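Local atomic coordinates of peptidase S8 and S53, subtilisin, kexin, sedolisin (Mycobacterium smegmatis, PDB entry 4KG7), a protein that probably acts as a subtilisin-like serine endopeptidase, the mycosin MycP3 of the ESX-3 type VII secretion system, associated with the cell membrane. Residues L82-A87 and A113-P118; H61-G66 and V124-R129. One frame throughout, in Å; residues are numbered along the deposited sequence.

Contact 1: residues L82-A87 and A113-P118; sequences LPNVEA and AGQPGP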
ATOM      1  N   LEU A  82     -15.817  -3.336  -9.099  1.00 12.28           N
ATOM      2  CA  LEU A  82     -15.330  -4.038  -7.913  1.00 12.19           C
ATOM      3  C   LEU A  82     -16.439  -4.889  -7.296  1.00 13.29           C
ATOM      4  O   LEU A  82     -16.919  -4.606  -6.204  1.00 13.76           O
ATOM      5  CB  LEU A  82     -14.788  -3.058  -6.882  1.00 11.51           C
ATOM      6  CG  LEU A  82     -13.472  -2.400  -7.241  1.00 10.91           C
ATOM      7  CD1 LEU A  82     -13.280  -1.139  -6.406  1.00 10.85           C
ATOM      8  CD2 LEU A  82     -12.298  -3.386  -7.133  1.00 10.58           C
ATOM      9  N   PRO A  83     -16.843  -5.944  -8.009  1.00 14.74           N
ATOM     10  CA  PRO A  83     -17.790  -6.930  -7.523  1.00 16.26           C
ATOM     11  C   PRO A  83     -17.061  -8.029  -6.726  1.00 17.20           C
ATOM     12  O   PRO A  83     -17.690  -8.989  -6.242  1.00 20.91           O
ATOM     13  CB  PRO A  83     -18.325  -7.510  -8.828  1.00 16.42           C
ATOM     14  CG  PRO A  83     -17.134  -7.514  -9.731  1.00 15.79           C
ATOM     15  CD  PRO A  83     -16.368  -6.260  -9.367  1.00 14.95           C
ATOM     16  N   ASN A  84     -15.734  -7.938  -6.633  1.00 17.79           N
ATOM     17  CA  ASN A  84     -14.924  -9.017  -6.085  1.00 17.65           C
ATOM     18  C   ASN A  84     -14.347  -8.643  -4.720  1.00 17.02           C
ATOM     19  O   ASN A  84     -13.182  -8.991  -4.420  1.00 17.91           O
ATOM     20  CB  ASN A  84     -13.794  -9.400  -7.069  1.00 18.02           C
ATOM     21  CG  ASN A  84     -12.920  -8.216  -7.481  1.00 18.04           C
ATOM     22  OD1 ASN A  84     -13.386  -7.081  -7.581  1.00 18.24           O
ATOM     23  ND2 ASN A  84     -11.649  -8.501  -7.774  1.00 17.50           N
ATOM     24  N   VAL A  85     -15.147  -7.925  -3.910  1.00 16.55           N
ATOM     25  CA  VAL A  85     -14.680  -7.464  -2.576  1.00 15.06           C
ATOM     26  C   VAL A  85     -15.463  -8.034  -1.391  1.00 14.63           C
ATOM     27  O   VAL A  85     -16.698  -7.918  -1.300  1.00 17.34           O
ATOM     28  CB  VAL A  85     -14.713  -5.934  -2.454  1.00 14.52           C
ATOM     29  CG1 VAL A  85     -13.918  -5.475  -1.233  1.00 13.96           C
ATOM     30  CG2 VAL A  85     -14.191  -5.281  -3.722  1.00 14.77           C
ATOM     31  N   GLU A  86     -14.711  -8.620  -0.477  1.00 13.43           N
ATOM     32  CA  GLU A  86     -15.197  -9.312   0.714  0.50 13.08           C
ATOM     33  C   GLU A  86     -15.049  -8.367   1.911  1.00 12.21           C
ATOM     34  O   GLU A  86     -14.055  -7.638   2.009  1.00 10.85           O
ATOM     35  CB  GLU A  86     -14.360 -10.602   0.923  0.50 13.31           C
ATOM     36  CG  GLU A  86     -14.606 -11.363   2.228  0.50 13.76           C
ATOM     37  CD  GLU A  86     -13.698 -12.580   2.419  0.50 13.95           C
ATOM     38  OE1 GLU A  86     -12.940 -12.943   1.492  0.50 14.12           O
ATOM     39  OE2 GLU A  86     -13.722 -13.175   3.511  0.50 13.95           O
ATOM     40  N   ALA A  87     -16.002  -8.408   2.829  1.00 11.83           N
ATOM     41  CA  ALA A  87     -15.932  -7.623   4.045  1.00 11.02           C
ATOM     42  C   ALA A  87     -14.820  -8.105   4.966  1.00 10.45           C
ATOM     43  O   ALA A  87     -14.751  -9.298   5.256  1.00 11.03           O
ATOM     44  CB  ALA A  87     -17.266  -7.723   4.760  1.00 11.57           C
ATOM     45  N   ALA A 113      -7.255  -5.142  -8.395  1.00  7.01           N
ATOM     46  CA  ALA A 113      -8.125  -6.189  -8.942  1.00  7.70           C
ATOM     47  C   ALA A 113      -9.439  -5.634  -9.466  1.00  8.06           C
ATOM     48  O   ALA A 113     -10.419  -6.374  -9.598  1.00  8.71           O
ATOM     49  CB  ALA A 113      -8.392  -7.229  -7.881  1.00  7.76           C
ATOM     50  N   GLY A 114      -9.452  -4.372  -9.890  1.00  8.10           N
ATOM     51  CA  GLY A 114     -10.599  -3.853 -10.636  1.00  8.54           C
ATOM     52  C   GLY A 114     -10.834  -4.627 -11.940  1.00  9.24           C
ATOM     53  O   GLY A 114      -9.913  -5.191 -12.515  1.00  9.17           O
ATOM     54  N   GLN A 115     -12.077  -4.632 -12.390  1.00  9.97           N
ATOM     55  CA  GLN A 115     -12.456  -5.426 -13.542  1.00 11.05           C
ATOM     56  C   GLN A 115     -12.291  -4.652 -14.825  1.00 11.77           C
ATOM     57  O   GLN A 115     -12.507  -3.438 -14.863  1.00 11.91           O
ATOM     58  CB  GLN A 115     -13.897  -5.889 -13.408  1.00 11.47           C
ATOM     59  CG  GLN A 115     -14.131  -6.764 -12.197  1.00 11.46           C
ATOM     60  CD  GLN A 115     -13.218  -7.968 -12.216  1.00 11.51           C
ATOM     61  OE1 GLN A 115     -13.343  -8.827 -13.122  1.00 12.96           O
ATOM     62  NE2 GLN A 115     -12.303  -8.044 -11.256  1.00 11.15           N
ATOM     63  N   PRO A 116     -11.915  -5.352 -15.903  1.00 12.75           N
ATOM     64  CA  PRO A 116     -11.954  -4.724 -17.221  1.00 13.70           C
ATOM     65  C   PRO A 116     -13.396  -4.369 -17.553  1.00 14.76           C
ATOM     66  O   PRO A 116     -14.324  -4.867 -16.936  1.00 15.33           O
ATOM     67  CB  PRO A 116     -11.413  -5.809 -18.158  1.00 14.16           C
ATOM     68  CG  PRO A 116     -11.646  -7.077 -17.429  1.00 14.06           C
ATOM     69  CD  PRO A 116     -11.451  -6.753 -15.974  1.00 12.99           C
ATOM     70  N   GLY A 117     -13.577  -3.494 -18.521  1.00 15.93           N
ATOM     71  CA  GLY A 117     -14.906  -3.015 -18.850  1.00 16.66           C
ATOM     72  C   GLY A 117     -14.892  -2.326 -20.198  1.00 17.38           C
ATOM     73  O   GLY A 117     -14.002  -2.580 -21.026  1.00 17.49           O
ATOM     74  N   PRO A 118     -15.867  -1.427 -20.424  1.00 17.83           N
ATOM     75  CA  PRO A 118     -16.041  -0.802 -21.731  1.00 18.58           C
ATOM     76  C   PRO A 118     -15.115   0.402 -21.932  1.00 17.72           C
ATOM     77  O   PRO A 118     -15.548   1.482 -22.347  1.00 18.80           O
ATOM     78  CB  PRO A 118     -17.513  -0.390 -21.696  1.00 19.26           C
ATOM     79  CG  PRO A 118     -17.752  -0.037 -20.271  1.00 18.80           C
ATOM     80  CD  PRO A 118     -16.894  -0.978 -19.461  1.00 18.11           C
TER
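The carbonyl oxygen of Ala-113 is gripped by two side-chain amides, one from each segment. Asn-84 ND2 reaches Ala-113 O across the contact at 3.1 Å. The N-H...O angle of this bond is 150°, moderately bent, and the donor stands off the carbonyl plane. From its own segment Gln-115 adds a weak bond, NE2 to Ala-113 O at 3.0 Å. The two amides cross with their planes 72° apart, and each amide nitrogen finds its stronger partner in a carbonyl outside the two segments: Pro-126 O for Gln-115, Ala-128 O for Asn-84. Asn-84 suits the place because a short amide can bond two backbone carbonyls; its OD1, however, is buried here without a partner. Gln-115 is bent at chi2 (-57°), which brings CD round so that the amide can reach Ala-113 O, while its CG lies against Pro-83 CD at 3.6 Å. Proline thus offers a compact apolar ring to the aliphatic part of the glutamine. Next to this, Leu-82 CD2 packs on Gly-114 CA at 3.9 Å, where glycine presents bare backbone to the buried leucine. The contact joins the run into edge strand 85-90 to the loop leaving helix 104-113, and both Leu-82 and Ala-113 rest on Leu-130 of the adjoining parallel strand 129-134.

Contact 2: residues H61-G66 and V124-R129; sequences HSRGAG and VAPEAR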
ATOM      1  N   HIS A  61       0.283 -14.745 -18.780  1.00 15.86           N
ATOM      2  CA  HIS A  61       0.811 -15.686 -17.801  1.00 15.86           C
ATOM      3  C   HIS A  61      -0.109 -15.907 -16.611  1.00 14.90           C
ATOM      4  O   HIS A  61      -0.207 -17.020 -16.107  1.00 15.47           O
ATOM      5  CB  HIS A  61       2.189 -15.205 -17.315  1.00 15.91           C
ATOM      6  CG  HIS A  61       3.204 -15.132 -18.411  1.00 16.74           C
ATOM      7  ND1 HIS A  61       3.905 -16.236 -18.841  1.00 18.28           N
ATOM      8  CD2 HIS A  61       3.607 -14.102 -19.194  1.00 17.06           C
ATOM      9  CE1 HIS A  61       4.689 -15.893 -19.849  1.00 18.56           C
ATOM     10  NE2 HIS A  61       4.546 -14.601 -20.068  1.00 18.40           N
ATOM     11  N   SER A  62      -0.796 -14.862 -16.175  1.00 13.66           N
ATOM     12  CA  SER A  62      -1.597 -14.926 -14.960  1.00 13.10           C
ATOM     13  C   SER A  62      -2.544 -13.733 -14.882  1.00 12.58           C
ATOM     14  O   SER A  62      -2.202 -12.637 -15.338  1.00 11.79           O
ATOM     15  CB  SER A  62      -0.689 -14.935 -13.733  1.00 12.93           C
ATOM     16  OG  SER A  62      -1.462 -15.003 -12.556  1.00 12.84           O
ATOM     17  N   ARG A  63      -3.714 -13.957 -14.282  1.00 12.83           N
ATOM     18  CA  ARG A  63      -4.654 -12.882 -13.948  1.00 13.07           C
ATOM     19  C   ARG A  63      -4.970 -12.847 -12.430  1.00 11.72           C
ATOM     20  O   ARG A  63      -5.859 -12.126 -11.995  1.00 11.53           O
ATOM     21  CB  ARG A  63      -5.927 -13.010 -14.769  1.00 15.31           C
ATOM     22  CG  ARG A  63      -5.671 -12.594 -16.212  1.00 17.35           C
ATOM     23  CD  ARG A  63      -6.851 -12.837 -17.106  1.00 20.32           C
ATOM     24  NE  ARG A  63      -7.981 -11.962 -16.877  1.00 22.65           N
ATOM     25  CZ  ARG A  63      -8.040 -10.652 -17.152  1.00 23.82           C
ATOM     26  NH1 ARG A  63      -6.978  -9.964 -17.587  1.00 25.31           N
ATOM     27  NH2 ARG A  63      -9.186 -10.013 -16.946  1.00 24.48           N
ATOM     28  N   GLY A  64      -4.247 -13.654 -11.652  1.00 10.89           N
ATOM     29  CA  GLY A  64      -4.367 -13.623 -10.208  1.00 10.07           C
ATOM     30  C   GLY A  64      -5.374 -14.622  -9.639  1.00 10.13           C
ATOM     31  O   GLY A  64      -5.749 -14.513  -8.487  1.00  9.48           O
ATOM     32  N   ALA A  65      -5.823 -15.589 -10.443  1.00 10.64           N
ATOM     33  CA  ALA A  65      -6.798 -16.562  -9.962  1.00 11.29           C
ATOM     34  C   ALA A  65      -6.329 -17.273  -8.694  1.00 11.33           C
ATOM     35  O   ALA A  65      -5.164 -17.635  -8.550  1.00 11.26           O
ATOM     36  CB  ALA A  65      -7.107 -17.584 -11.041  1.00 11.97           C
ATOM     37  N   GLY A  66      -7.272 -17.433  -7.772  1.00 11.90           N
ATOM     38  CA  GLY A  66      -7.067 -18.131  -6.531  1.00 12.19           C
ATOM     39  C   GLY A  66      -6.429 -17.323  -5.429  1.00 11.84           C
ATOM     40  O   GLY A  66      -6.261 -17.840  -4.335  1.00 12.76           O
ATOM     41  N   VAL A 124      -4.615  -4.970 -12.081  1.00  7.27           N
ATOM     42  CA  VAL A 124      -3.481  -5.847 -12.403  1.00  7.36           C
ATOM     43  C   VAL A 124      -3.891  -7.327 -12.390  1.00  7.72           C
ATOM     44  O   VAL A 124      -3.444  -8.138 -13.216  1.00  7.92           O
ATOM     45  CB  VAL A 124      -2.320  -5.624 -11.407  1.00  7.01           C
ATOM     46  CG1 VAL A 124      -1.181  -6.608 -11.644  1.00  7.16           C
ATOM     47  CG2 VAL A 124      -1.809  -4.204 -11.506  1.00  6.88           C
ATOM     48  N   ALA A 125      -4.678  -7.672 -11.379  1.00  7.82           N
ATOM     49  CA  ALA A 125      -5.021  -9.052 -11.069  1.00  8.32           C
ATOM     50  C   ALA A 125      -6.544  -9.189 -10.946  1.00  8.85           C
ATOM     51  O   ALA A 125      -7.070  -9.458  -9.860  1.00  8.76           O
ATOM     52  CB  ALA A 125      -4.335  -9.452  -9.753  1.00  7.94           C
ATOM     53  N   PRO A 126      -7.275  -9.082 -12.072  1.00  9.73           N
ATOM     54  CA  PRO A 126      -8.729  -8.983 -11.973  1.00 10.37           C
ATOM     55  C   PRO A 126      -9.395 -10.283 -11.517  1.00 11.13           C
ATOM     56  O   PRO A 126     -10.558 -10.264 -11.121  1.00 11.51           O
ATOM     57  CB  PRO A 126      -9.162  -8.596 -13.391  1.00 10.77           C
ATOM     58  CG  PRO A 126      -7.998  -8.861 -14.254  1.00 11.04           C
ATOM     59  CD  PRO A 126      -6.769  -8.900 -13.436  1.00 10.15           C
ATOM     60  N   GLU A 127      -8.678 -11.405 -11.572  1.00 11.75           N
ATOM     61  CA  GLU A 127      -9.250 -12.662 -11.091  1.00 12.88           C
ATOM     62  C   GLU A 127      -8.936 -12.917  -9.609  1.00 12.62           C
ATOM     63  O   GLU A 127      -9.414 -13.906  -9.031  1.00 13.57           O
ATOM     64  CB  GLU A 127      -8.811 -13.834 -11.970  1.00 14.11           C
ATOM     65  CG  GLU A 127      -9.427 -13.757 -13.362  1.00 15.72           C
ATOM     66  CD  GLU A 127      -9.074 -14.941 -14.227  1.00 17.68           C
ATOM     67  OE1 GLU A 127      -8.684 -15.978 -13.681  1.00 19.31           O
ATOM     68  OE2 GLU A 127      -9.209 -14.850 -15.457  1.00 20.55           O
ATOM     69  N   ALA A 128      -8.167 -12.038  -8.985  1.00 12.17           N
ATOM     70  CA  ALA A 128      -7.950 -12.115  -7.546  1.00 12.10           C
ATOM     71  C   ALA A 128      -9.197 -11.656  -6.791  1.00 12.79           C
ATOM     72  O   ALA A 128     -10.053 -10.976  -7.341  1.00 13.25           O
ATOM     73  CB  ALA A 128      -6.743 -11.292  -7.155  1.00 11.55           C
ATOM     74  N   ARG A 129      -9.298 -12.038  -5.539  1.00 13.60           N
ATOM     75  CA  ARG A 129     -10.366 -11.563  -4.674  1.00 14.74           C
ATOM     76  C   ARG A 129      -9.771 -10.590  -3.689  1.00 12.75           C
ATOM     77  O   ARG A 129      -8.607 -10.690  -3.342  1.00 13.10           O
ATOM     78  CB  ARG A 129     -11.002 -12.729  -3.950  1.00 18.32           C
ATOM     79  CG  ARG A 129     -11.949 -13.482  -4.865  1.00 22.93           C
ATOM     80  CD  ARG A 129     -12.665 -14.606  -4.151  1.00 27.19           C
ATOM     81  NE  ARG A 129     -11.753 -15.622  -3.602  1.00 31.54           N
ATOM     82  CZ  ARG A 129     -11.263 -15.651  -2.358  1.00 35.02           C
ATOM     83  NH1 ARG A 129     -11.543 -14.704  -1.468  1.00 34.71           N
ATOM     84  NH2 ARG A 129     -10.465 -16.659  -2.002  1.00 38.39           N
TER
HETATM   85  O   HOH W   1     -10.744 -13.377 -17.452  1.00 35.35           O
HETATM   86  O   HOH W   2      -9.500 -15.696  -7.056  1.00 32.58           O
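Arg-63 crosses both Pro-126 and Glu-127 at about a right angle, and its guanidinium meets them in different ways. Pro-126 CG lies over one face, 3.1 Å above the plane and offset toward the rim, nearest to Arg-63 NH2 at 3.2 Å. Glu-127 OE2 instead stands at the edge, in the guanidinium plane, forming a long salt bridge with Arg-63 NE at 3.4 Å. The carboxylate is turned 75° from the guanidinium, so the ions do not pair flat. The bend at chi3 (70°) sets Arg-63 NE beside OE2; Glu-127, extended beyond CG, also brings OE1 to within 3.5 Å of Ala-65 CB. Proline, at the second position of the type I turn 125-128, supplies a rigid ring. Between the backbones, Glu-127 N donates to Arg-63 O at 2.9 Å. Gly-64 fits its positive phi of 93°, and a side chain there would collide with Ala-125 CB; Ser-62 OG accepts from Gly-64 N in an ST turn. One water bridges Glu-127 OE2 and, weakly, Arg-63 NE; another links Gly-66 N to Glu-127 O. Arg-63 also makes a cation-pi contact with Trp-59, so its charge is shared, and the long, partly hydrated pair with exposed Glu-127 probably adds only modestly.

How the contacts relate
From the N terminus the chain first passes 61-66, between helix 55-59 and strand 68-73, and then 82-87, which leads into edge strand 85-90. After helix 104-113 it returns through 113-118 to complete contact 1 and then through 124-129 to complete contact 2. The shorter loop of contact 1 therefore falls wholly within the longer one of contact 2, and the two do not cross. Their centres lie about 11 Å apart; the two amides of contact 1 reach the turn of contact 2, and Ala-113 CB packs on Ala-125 O. Together they tie the approaches to strands 68-73 and 85-90, which flank 129-134 in the parallel subtilisin-fold sheet, to the one connection between helix 104-113 and strand 129-134.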